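Local atomic coordinates of PrgX (Enterococcus faecalis, PDB entry 2AWI), a protein that serves as the receptor for the peptide sex pheromone cCF10 and as a repressor in the regulation of conjugation, probably acting through DNA binding. Residues V7-Q10 with I11-L15; L15-H18 with Q19-Y23; V56-F59 with E60-R64. The protein carries 1 engineered substitution. All coordinates share one frame; numbering follows the deposited sequence.

Contact 1: residues V7-Q10 with I11-L15; sequences VLKQ and IRQEL
Val-7 and Ile-11, one turn apart on helix 4-14, form the tight side of this contact. Their side chains lie alongside each other and point the same way, with Val-7 CG1 only 3.5 Å from Ile-11 CD1, closer than ordinary van der Waals packing. Ile-11 sets CG1 anti to its carbonyl carbon (chi1 -53°), which sends this branch back along the helix until CG1 lies 3.0 Å from Val-7 O. That same carbonyl oxygen takes the amide of Ile-11 in a nearly straight bond of 2.9 Å. Both residues rest on Ile-61 of helix 58-67, and Leu-8 faces Leu-47, Phe-50 and Leu-54 of helix 44-54, so this flank belongs to the hydrophobic core of the helix-turn-helix domain.

The exposed flank is looser. Lys-9 runs fully extended beside Gln-13, and the closest approach of their side chains, Lys-9 CG to Gln-13 OE1, is 3.9 Å. Lys-9 CG is equally distant from Arg-12 NH2, reached at a slant to the guanidinium plane. Underneath, the helical bonds continue: Gln-13 N gives to Lys-9 O at 2.9 Å, and Glu-14 N to Gln-10 O at 3.0 Å.

The charged ends find their strongest partners elsewhere. Arg-12 bends at chi3 (66°) and pairs with Glu-36, while its NH1 bonds Tyr-17 O. Glu-14 binds Thr-146 and Arg-145 of the second subunit. The chemistry thus divides the helix: aliphatic contacts fix it in the domain core, whereas ionic groups tie it to helix 29-36 and to the neighbouring copy.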
loop_
_atom_site.group_PDB
_atom_site.type_symbol
_atom_site.label_atom_id
_atom_site.label_comp_id
_atom_site.label_asym_id
_atom_site.label_seq_id
_atom_site.Cartn_x
_atom_site.Cartn_y
_atom_site.Cartn_z
ATOM N N VAL A 7 -28.957 -4.123 46.423
ATOM C CA VAL A 7 -28.304 -4.810 45.317
ATOM C C VAL A 7 -28.073 -6.272 45.705
ATOM O O VAL A 7 -28.261 -7.173 44.884
ATOM C CB VAL A 7 -26.960 -4.134 44.944
ATOM C CG1 VAL A 7 -26.157 -5.038 44.015
ATOM C CG2 VAL A 7 -27.231 -2.794 44.247
ATOM N N LEU A 8 -27.675 -6.505 46.957
ATOM C CA LEU A 8 -27.460 -7.867 47.445
ATOM C C LEU A 8 -28.768 -8.665 47.352
ATOM O O LEU A 8 -28.763 -9.847 47.000
ATOM C CB LEU A 8 -26.972 -7.855 48.898
ATOM C CG LEU A 8 -25.538 -7.383 49.154
ATOM C CD1 LEU A 8 -25.252 -7.446 50.640
ATOM C CD2 LEU A 8 -24.546 -8.257 48.391
ATOM N N LYS A 9 -29.887 -8.009 47.659
ATOM C CA LYS A 9 -31.192 -8.660 47.592
ATOM C C LYS A 9 -31.526 -9.027 46.148
ATOM O O LYS A 9 -31.915 -10.159 45.857
ATOM C CB LYS A 9 -32.264 -7.733 48.158
ATOM C CG LYS A 9 -33.661 -8.321 48.184
ATOM C CD LYS A 9 -34.623 -7.378 48.893
ATOM C CE LYS A 9 -36.003 -7.992 49.046
ATOM N NZ LYS A 9 -36.927 -7.094 49.791
ATOM N N GLN A 10 -31.371 -8.059 45.247
ATOM C CA GLN A 10 -31.635 -8.276 43.829
ATOM C C GLN A 10 -30.845 -9.485 43.322
ATOM O O GLN A 10 -31.408 -10.400 42.721
ATOM C CB GLN A 10 -31.227 -7.044 43.012
ATOM C CG GLN A 10 -31.169 -7.305 41.506
ATOM C CD GLN A 10 -30.121 -6.467 40.776
ATOM O OE1 GLN A 10 -29.817 -6.722 39.607
ATOM N NE2 GLN A 10 -29.570 -5.469 41.458
ATOM N N ILE A 11 -29.538 -9.475 43.571
ATOM C CA ILE A 11 -28.651 -10.545 43.124
ATOM C C ILE A 11 -28.974 -11.862 43.816
ATOM O O ILE A 11 -29.104 -12.898 43.159
ATOM C CB ILE A 11 -27.156 -10.177 43.378
ATOM C CG1 ILE A 11 -26.846 -8.807 42.763
ATOM C CG2 ILE A 11 -26.236 -11.229 42.758
ATOM C CD1 ILE A 11 -25.424 -8.306 43.005
ATOM N N ARG A 12 -29.111 -11.822 45.137
ATOM C CA ARG A 12 -29.438 -13.021 45.898
ATOM C C ARG A 12 -30.707 -13.707 45.371
ATOM O O ARG A 12 -30.730 -14.925 45.187
ATOM C CB ARG A 12 -29.612 -12.683 47.383
ATOM C CG ARG A 12 -30.164 -13.839 48.202
ATOM C CD ARG A 12 -30.302 -13.505 49.674
ATOM N NE ARG A 12 -31.306 -12.477 49.950
ATOM C CZ ARG A 12 -32.623 -12.646 49.844
ATOM N NH1 ARG A 12 -33.132 -13.814 49.463
ATOM N NH2 ARG A 12 -33.437 -11.639 50.130
ATOM N N GLN A 13 -31.757 -12.933 45.118
ATOM C CA GLN A 13 -33.002 -13.517 44.623
ATOM C C GLN A 13 -32.928 -13.944 43.163
ATOM O O GLN A 13 -33.604 -14.885 42.763
ATOM C CB GLN A 13 -34.172 -12.554 44.845
ATOM C CG GLN A 13 -34.376 -12.222 46.313
ATOM C CD GLN A 13 -35.648 -11.460 46.573
ATOM O OE1 GLN A 13 -35.955 -10.492 45.881
ATOM N NE2 GLN A 13 -36.394 -11.882 47.584
ATOM N N GLU A 14 -32.115 -13.263 42.363
ATOM C CA GLU A 14 -31.967 -13.639 40.956
ATOM C C GLU A 14 -31.265 -14.988 40.842
ATOM O O GLU A 14 -31.496 -15.744 39.896
ATOM C CB GLU A 14 -31.142 -12.595 40.202
ATOM C CG GLU A 14 -30.643 -13.054 38.830
ATOM C CD GLU A 14 -31.769 -13.392 37.878
ATOM O OE1 GLU A 14 -32.833 -12.743 37.975
ATOM O OE2 GLU A 14 -31.593 -14.288 37.023
ATOM N N LEU A 15 -30.388 -15.272 41.800
ATOM C CA LEU A 15 -29.648 -16.525 41.802
ATOM C C LEU A 15 -30.342 -17.619 42.613
ATOM O O LEU A 15 -29.826 -18.729 42.739
ATOM C CB LEU A 15 -28.233 -16.285 42.331
ATOM C CG LEU A 15 -27.407 -15.313 41.480
ATOM C CD1 LEU A 15 -26.016 -15.156 42.066
ATOM C CD2 LEU A 15 -27.330 -15.836 40.050
#

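Contact 2: residues L15-H18 with Q19-Y23; sequences LNYH and QIDLY
With CG anti to the carbonyl carbon (chi1 -63°), Asp-21 turns its carboxylate back over the first turn of helix 19-23 towards His-18, whose extended backbone (psi 162°) leads into that helix. This is the entry to the first helix of the helix-turn-helix motif, which helix 29-36 follows. Asp-21 OD2 accepts the amide of His-18 at 3.1 Å through its anti lone pair, in a nearly straight bond. This bond holds the incoming chain near the beginning of helix 19-23, where the negative carboxylate would also suit the helix dipole. The return bond, Asp-21 N to His-18 O, is weak and bent and only adds to it.

Before this entry, Asn-16 closes helix 4-14 with positive phi in a Schellman motif, and Tyr-17 follows in extended backbone conformation. The Tyr-17 ring presents its edge to Asp-21 OD2, its plane turned 65° from that of the carboxylate. On the buried side Leu-22 CD2 lies 4.0 Å from Tyr-17 CB, and Leu-22 also packs on Phe-50 and Leu-54 of helix 44-54, while Tyr-17 reaches Ser-106 of the second subunit. Solvent lies towards His-18 and Ile-20, where Ile-20 CG1 stands 3.8 Å from His-18 CB.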
loop_
_atom_site.group_PDB
_atom_site.type_symbol
_atom_site.label_atom_id
_atom_site.label_comp_id
_atom_site.label_asym_id
_atom_site.label_seq_id
_atom_site.Cartn_x
_atom_site.Cartn_y
_atom_site.Cartn_z
ATOM N N LEU A 15 -30.388 -15.272 41.800
ATOM C CA LEU A 15 -29.648 -16.525 41.802
ATOM C C LEU A 15 -30.342 -17.619 42.613
ATOM O O LEU A 15 -29.826 -18.729 42.739
ATOM C CB LEU A 15 -28.233 -16.285 42.331
ATOM C CG LEU A 15 -27.407 -15.313 41.480
ATOM C CD1 LEU A 15 -26.016 -15.156 42.066
ATOM C CD2 LEU A 15 -27.330 -15.836 40.050
ATOM N N ASN A 16 -31.515 -17.296 43.157
ATOM C CA ASN A 16 -32.302 -18.241 43.943
ATOM C C ASN A 16 -31.740 -18.594 45.312
ATOM O O ASN A 16 -32.041 -19.661 45.844
ATOM C CB ASN A 16 -32.521 -19.532 43.156
ATOM C CG ASN A 16 -33.912 -19.638 42.596
ATOM O OD1 ASN A 16 -34.306 -18.862 41.722
ATOM N ND2 ASN A 16 -34.678 -20.601 43.101
ATOM N N TYR A 17 -30.925 -17.714 45.885
ATOM C CA TYR A 17 -30.365 -17.961 47.209
ATOM C C TYR A 17 -31.320 -17.437 48.280
ATOM O O TYR A 17 -32.049 -16.463 48.061
ATOM C CB TYR A 17 -29.009 -17.263 47.379
ATOM C CG TYR A 17 -27.854 -17.897 46.628
ATOM C CD1 TYR A 17 -27.527 -19.240 46.807
ATOM C CD2 TYR A 17 -27.069 -17.142 45.753
ATOM C CE1 TYR A 17 -26.444 -19.814 46.136
ATOM C CE2 TYR A 17 -25.988 -17.705 45.077
ATOM C CZ TYR A 17 -25.679 -19.043 45.273
ATOM O OH TYR A 17 -24.610 -19.599 44.606
ATOM N N HIS A 18 -31.320 -18.087 49.436
ATOM C CA HIS A 18 -32.162 -17.653 50.540
ATOM C C HIS A 18 -31.279 -16.844 51.473
ATOM O O HIS A 18 -30.049 -16.937 51.407
ATOM C CB HIS A 18 -32.755 -18.855 51.276
ATOM C CG HIS A 18 -33.721 -19.645 50.450
ATOM N ND1 HIS A 18 -34.865 -19.093 49.911
ATOM C CD2 HIS A 18 -33.708 -20.940 50.056
ATOM C CE1 HIS A 18 -35.513 -20.015 49.221
ATOM N NE2 HIS A 18 -34.832 -21.144 49.293
ATOM N N GLN A 19 -31.896 -16.057 52.341
ATOM C CA GLN A 19 -31.136 -15.228 53.260
ATOM C C GLN A 19 -30.111 -16.005 54.081
ATOM O O GLN A 19 -29.003 -15.508 54.312
ATOM C CB GLN A 19 -32.093 -14.446 54.164
ATOM C CG GLN A 19 -33.040 -13.549 53.363
ATOM C CD GLN A 19 -33.888 -12.631 54.230
ATOM O OE1 GLN A 19 -33.373 -11.740 54.901
ATOM N NE2 GLN A 19 -35.199 -12.847 54.212
ATOM N N ILE A 20 -30.470 -17.221 54.502
ATOM C CA ILE A 20 -29.582 -18.079 55.290
ATOM C C ILE A 20 -28.271 -18.359 54.568
ATOM O O ILE A 20 -27.208 -18.396 55.196
ATOM C CB ILE A 20 -30.215 -19.470 55.587
ATOM C CG1 ILE A 20 -31.427 -19.682 54.687
ATOM C CG2 ILE A 20 -30.545 -19.611 57.073
ATOM C CD1 ILE A 20 -31.959 -21.081 54.718
ATOM N N ASP A 21 -28.347 -18.578 53.257
ATOM C CA ASP A 21 -27.160 -18.887 52.469
ATOM C C ASP A 21 -26.152 -17.756 52.471
ATOM O O ASP A 21 -24.971 -17.973 52.206
ATOM C CB ASP A 21 -27.545 -19.228 51.028
ATOM C CG ASP A 21 -28.416 -20.474 50.933
ATOM O OD1 ASP A 21 -28.021 -21.529 51.476
ATOM O OD2 ASP A 21 -29.493 -20.396 50.305
ATOM N N LEU A 22 -26.621 -16.554 52.781
ATOM C CA LEU A 22 -25.765 -15.375 52.818
ATOM C C LEU A 22 -25.218 -15.034 54.194
ATOM O O LEU A 22 -24.019 -14.810 54.347
ATOM C CB LEU A 22 -26.524 -14.149 52.287
ATOM C CG LEU A 22 -26.495 -13.841 50.787
ATOM C CD1 LEU A 22 -25.130 -13.299 50.410
ATOM C CD2 LEU A 22 -26.832 -15.094 49.988
ATOM N N TYR A 23 -26.089 -14.990 55.199
ATOM C CA TYR A 23 -25.650 -14.610 56.537
ATOM C C TYR A 23 -25.142 -15.701 57.469
ATOM O O TYR A 23 -24.445 -15.392 58.439
ATOM C CB TYR A 23 -26.755 -13.825 57.268
ATOM C CG TYR A 23 -27.952 -14.651 57.707
ATOM C CD1 TYR A 23 -29.137 -14.651 56.969
ATOM C CD2 TYR A 23 -27.897 -15.437 58.866
ATOM C CE1 TYR A 23 -30.237 -15.407 57.369
ATOM C CE2 TYR A 23 -28.990 -16.198 59.278
ATOM C CZ TYR A 23 -30.159 -16.177 58.526
ATOM O OH TYR A 23 -31.248 -16.914 58.939
#

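Contact 3: residues V56-F59 with E60-R64; sequences VNFF and EILNR
Phe-58 and Leu-62 meet one turn apart at the start of helix 58-67, where Leu-62 lies over one face of the phenyl ring. Its CD1 makes an off-centre CH-pi contact, 4.2 Å from the centroid of the Phe-58 ring. On another flank Val-56 CG1 packs against Ile-61 CG1 at 4.0 Å, and also comes up to the carboxylate end of Glu-60, whose chain it crosses at about a right angle.

Phe-59 O accepts two bonds. This oxygen receives Asn-63 N in the regular helical bond and, from above the carbonyl plane, Asn-63 ND2 as well, each at 2.9 Å. Asn-63 reaches it because its CG is anti to the carbonyl carbon (chi1 -83°), and the second bond limits rotation of the amide.

A second shell holds Glu-60 in place. Arg-64 grips it side-on, NE and NH2 both directed to OE2, with Arg-64 NE at a short 2.5 Å from Glu-60 OE2. The other oxygen, Glu-60 OE1, accepts from a water at 2.7 Å, and this water in turn accepts from ND2 of Asn-57, the N-cap residue. OE1 is also bonded by Gly-150 N of the second subunit. So many donors would probably stabilise the charged carboxylate in its buried setting.

Farther out, Phe-59 stacks edge-to-face with Phe-59 of the second subunit. Within its own chain the helix packs on two others: Phe-58 and Leu-62 on Leu-47 of helix 44-54, and Ile-61, with Val-56 of the preceding loop, on Ile-11 of helix 4-14.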
loop_
_atom_site.group_PDB
_atom_site.type_symbol
_atom_site.label_atom_id
_atom_site.label_comp_id
_atom_site.label_asym_id
_atom_site.label_seq_id
_atom_site.Cartn_x
_atom_site.Cartn_y
_atom_site.Cartn_z
ATOM N N VAL A 56 -20.645 -13.286 42.565
ATOM C CA VAL A 56 -20.608 -12.111 41.702
ATOM C C VAL A 56 -19.475 -11.218 42.178
ATOM O O VAL A 56 -19.380 -10.901 43.357
ATOM C CB VAL A 56 -21.948 -11.330 41.764
ATOM C CG1 VAL A 56 -21.877 -10.076 40.888
ATOM C CG2 VAL A 56 -23.081 -12.235 41.325
ATOM N N ASN A 57 -18.618 -10.813 41.249
ATOM C CA ASN A 57 -17.462 -9.978 41.562
ATOM C C ASN A 57 -17.742 -8.762 42.453
ATOM O O ASN A 57 -18.651 -7.967 42.204
ATOM C CB ASN A 57 -16.779 -9.566 40.252
ATOM C CG ASN A 57 -16.261 -10.774 39.467
ATOM O OD1 ASN A 57 -15.215 -11.338 39.786
ATOM N ND2 ASN A 57 -17.009 -11.187 38.452
ATOM N N PHE A 58 -16.947 -8.656 43.512
ATOM C CA PHE A 58 -17.028 -7.585 44.501
ATOM C C PHE A 58 -17.118 -6.178 43.894
ATOM O O PHE A 58 -17.968 -5.386 44.296
ATOM C CB PHE A 58 -15.817 -7.692 45.427
ATOM C CG PHE A 58 -15.783 -6.666 46.517
ATOM C CD1 PHE A 58 -16.741 -6.659 47.519
ATOM C CD2 PHE A 58 -14.755 -5.726 46.572
ATOM C CE1 PHE A 58 -16.676 -5.737 48.566
ATOM C CE2 PHE A 58 -14.683 -4.800 47.616
ATOM C CZ PHE A 58 -15.646 -4.808 48.613
ATOM N N PHE A 59 -16.254 -5.858 42.931
ATOM C CA PHE A 59 -16.289 -4.531 42.319
ATOM C C PHE A 59 -17.581 -4.293 41.541
ATOM O O PHE A 59 -18.127 -3.190 41.554
ATOM C CB PHE A 59 -15.091 -4.326 41.379
ATOM C CG PHE A 59 -13.773 -4.097 42.085
ATOM C CD1 PHE A 59 -12.597 -3.986 41.351
ATOM C CD2 PHE A 59 -13.698 -4.004 43.469
ATOM C CE1 PHE A 59 -11.367 -3.790 41.987
ATOM C CE2 PHE A 59 -12.471 -3.807 44.111
ATOM C CZ PHE A 59 -11.309 -3.702 43.370
ATOM N N GLU A 60 -18.066 -5.325 40.858
ATOM C CA GLU A 60 -19.289 -5.187 40.082
ATOM C C GLU A 60 -20.440 -4.814 40.999
ATOM O O GLU A 60 -21.285 -3.991 40.645
ATOM C CB GLU A 60 -19.636 -6.486 39.350
ATOM C CG GLU A 60 -20.732 -6.285 38.323
ATOM C CD GLU A 60 -21.228 -7.577 37.700
ATOM O OE1 GLU A 60 -20.384 -8.428 37.366
ATOM O OE2 GLU A 60 -22.460 -7.731 37.527
ATOM N N ILE A 61 -20.467 -5.421 42.180
ATOM C CA ILE A 61 -21.527 -5.144 43.137
ATOM C C ILE A 61 -21.428 -3.692 43.585
ATOM O O ILE A 61 -22.428 -2.972 43.575
ATOM C CB ILE A 61 -21.453 -6.095 44.368
ATOM C CG1 ILE A 61 -21.751 -7.533 43.932
ATOM C CG2 ILE A 61 -22.439 -5.645 45.434
ATOM C CD1 ILE A 61 -21.692 -8.573 45.061
ATOM N N LEU A 62 -20.228 -3.263 43.977
ATOM C CA LEU A 62 -20.020 -1.877 44.391
ATOM C C LEU A 62 -20.525 -0.939 43.302
ATOM O O LEU A 62 -21.301 -0.027 43.562
ATOM C CB LEU A 62 -18.538 -1.607 44.661
ATOM C CG LEU A 62 -18.042 -2.055 46.039
ATOM C CD1 LEU A 62 -16.549 -1.797 46.201
ATOM C CD2 LEU A 62 -18.821 -1.297 47.094
ATOM N N ASN A 63 -20.102 -1.180 42.070
ATOM C CA ASN A 63 -20.539 -0.341 40.965
ATOM C C ASN A 63 -22.055 -0.361 40.837
ATOM O O ASN A 63 -22.681 0.687 40.732
ATOM C CB ASN A 63 -19.894 -0.803 39.655
ATOM C CG ASN A 63 -18.490 -0.259 39.469
ATOM O OD1 ASN A 63 -18.308 0.900 39.118
ATOM N ND2 ASN A 63 -17.490 -1.095 39.712
ATOM N N ARG A 64 -22.649 -1.551 40.843
ATOM C CA ARG A 64 -24.101 -1.660 40.726
ATOM C C ARG A 64 -24.799 -0.877 41.830
ATOM O O ARG A 64 -25.908 -0.374 41.642
ATOM C CB ARG A 64 -24.532 -3.129 40.770
ATOM C CG ARG A 64 -24.347 -3.861 39.450
ATOM C CD ARG A 64 -24.431 -5.363 39.630
ATOM N NE ARG A 64 -24.185 -6.068 38.377
ATOM C CZ ARG A 64 -25.035 -6.095 37.360
ATOM N NH1 ARG A 64 -26.194 -5.464 37.448
ATOM N NH2 ARG A 64 -24.712 -6.735 36.244
HETATM O O HOH W 1 -19.644 -10.932 38.025
#

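How the contacts relate
All three contacts lie in the amino-terminal bundle of helices that carries the helix-turn-helix, on the same side of the chain's centre. Contacts 1 and 2 are consecutive, with Leu-15 in both: helix 4-14 ends in one and helix 19-23 begins in the other, their centres about 9 Å apart. Contact 3 comes later, on helix 58-67, yet its centre is about 12 Å from that of contact 1 and 17 Å from that of contact 2. Helix 4-14 stands between the other two, meeting Leu-22 through Arg-12, Val-56 through Ile-11, and Ile-61 through both Val-7 and Ile-11. Each contact also touches the second subunit, linking the probable DNA-binding domain to the assembly.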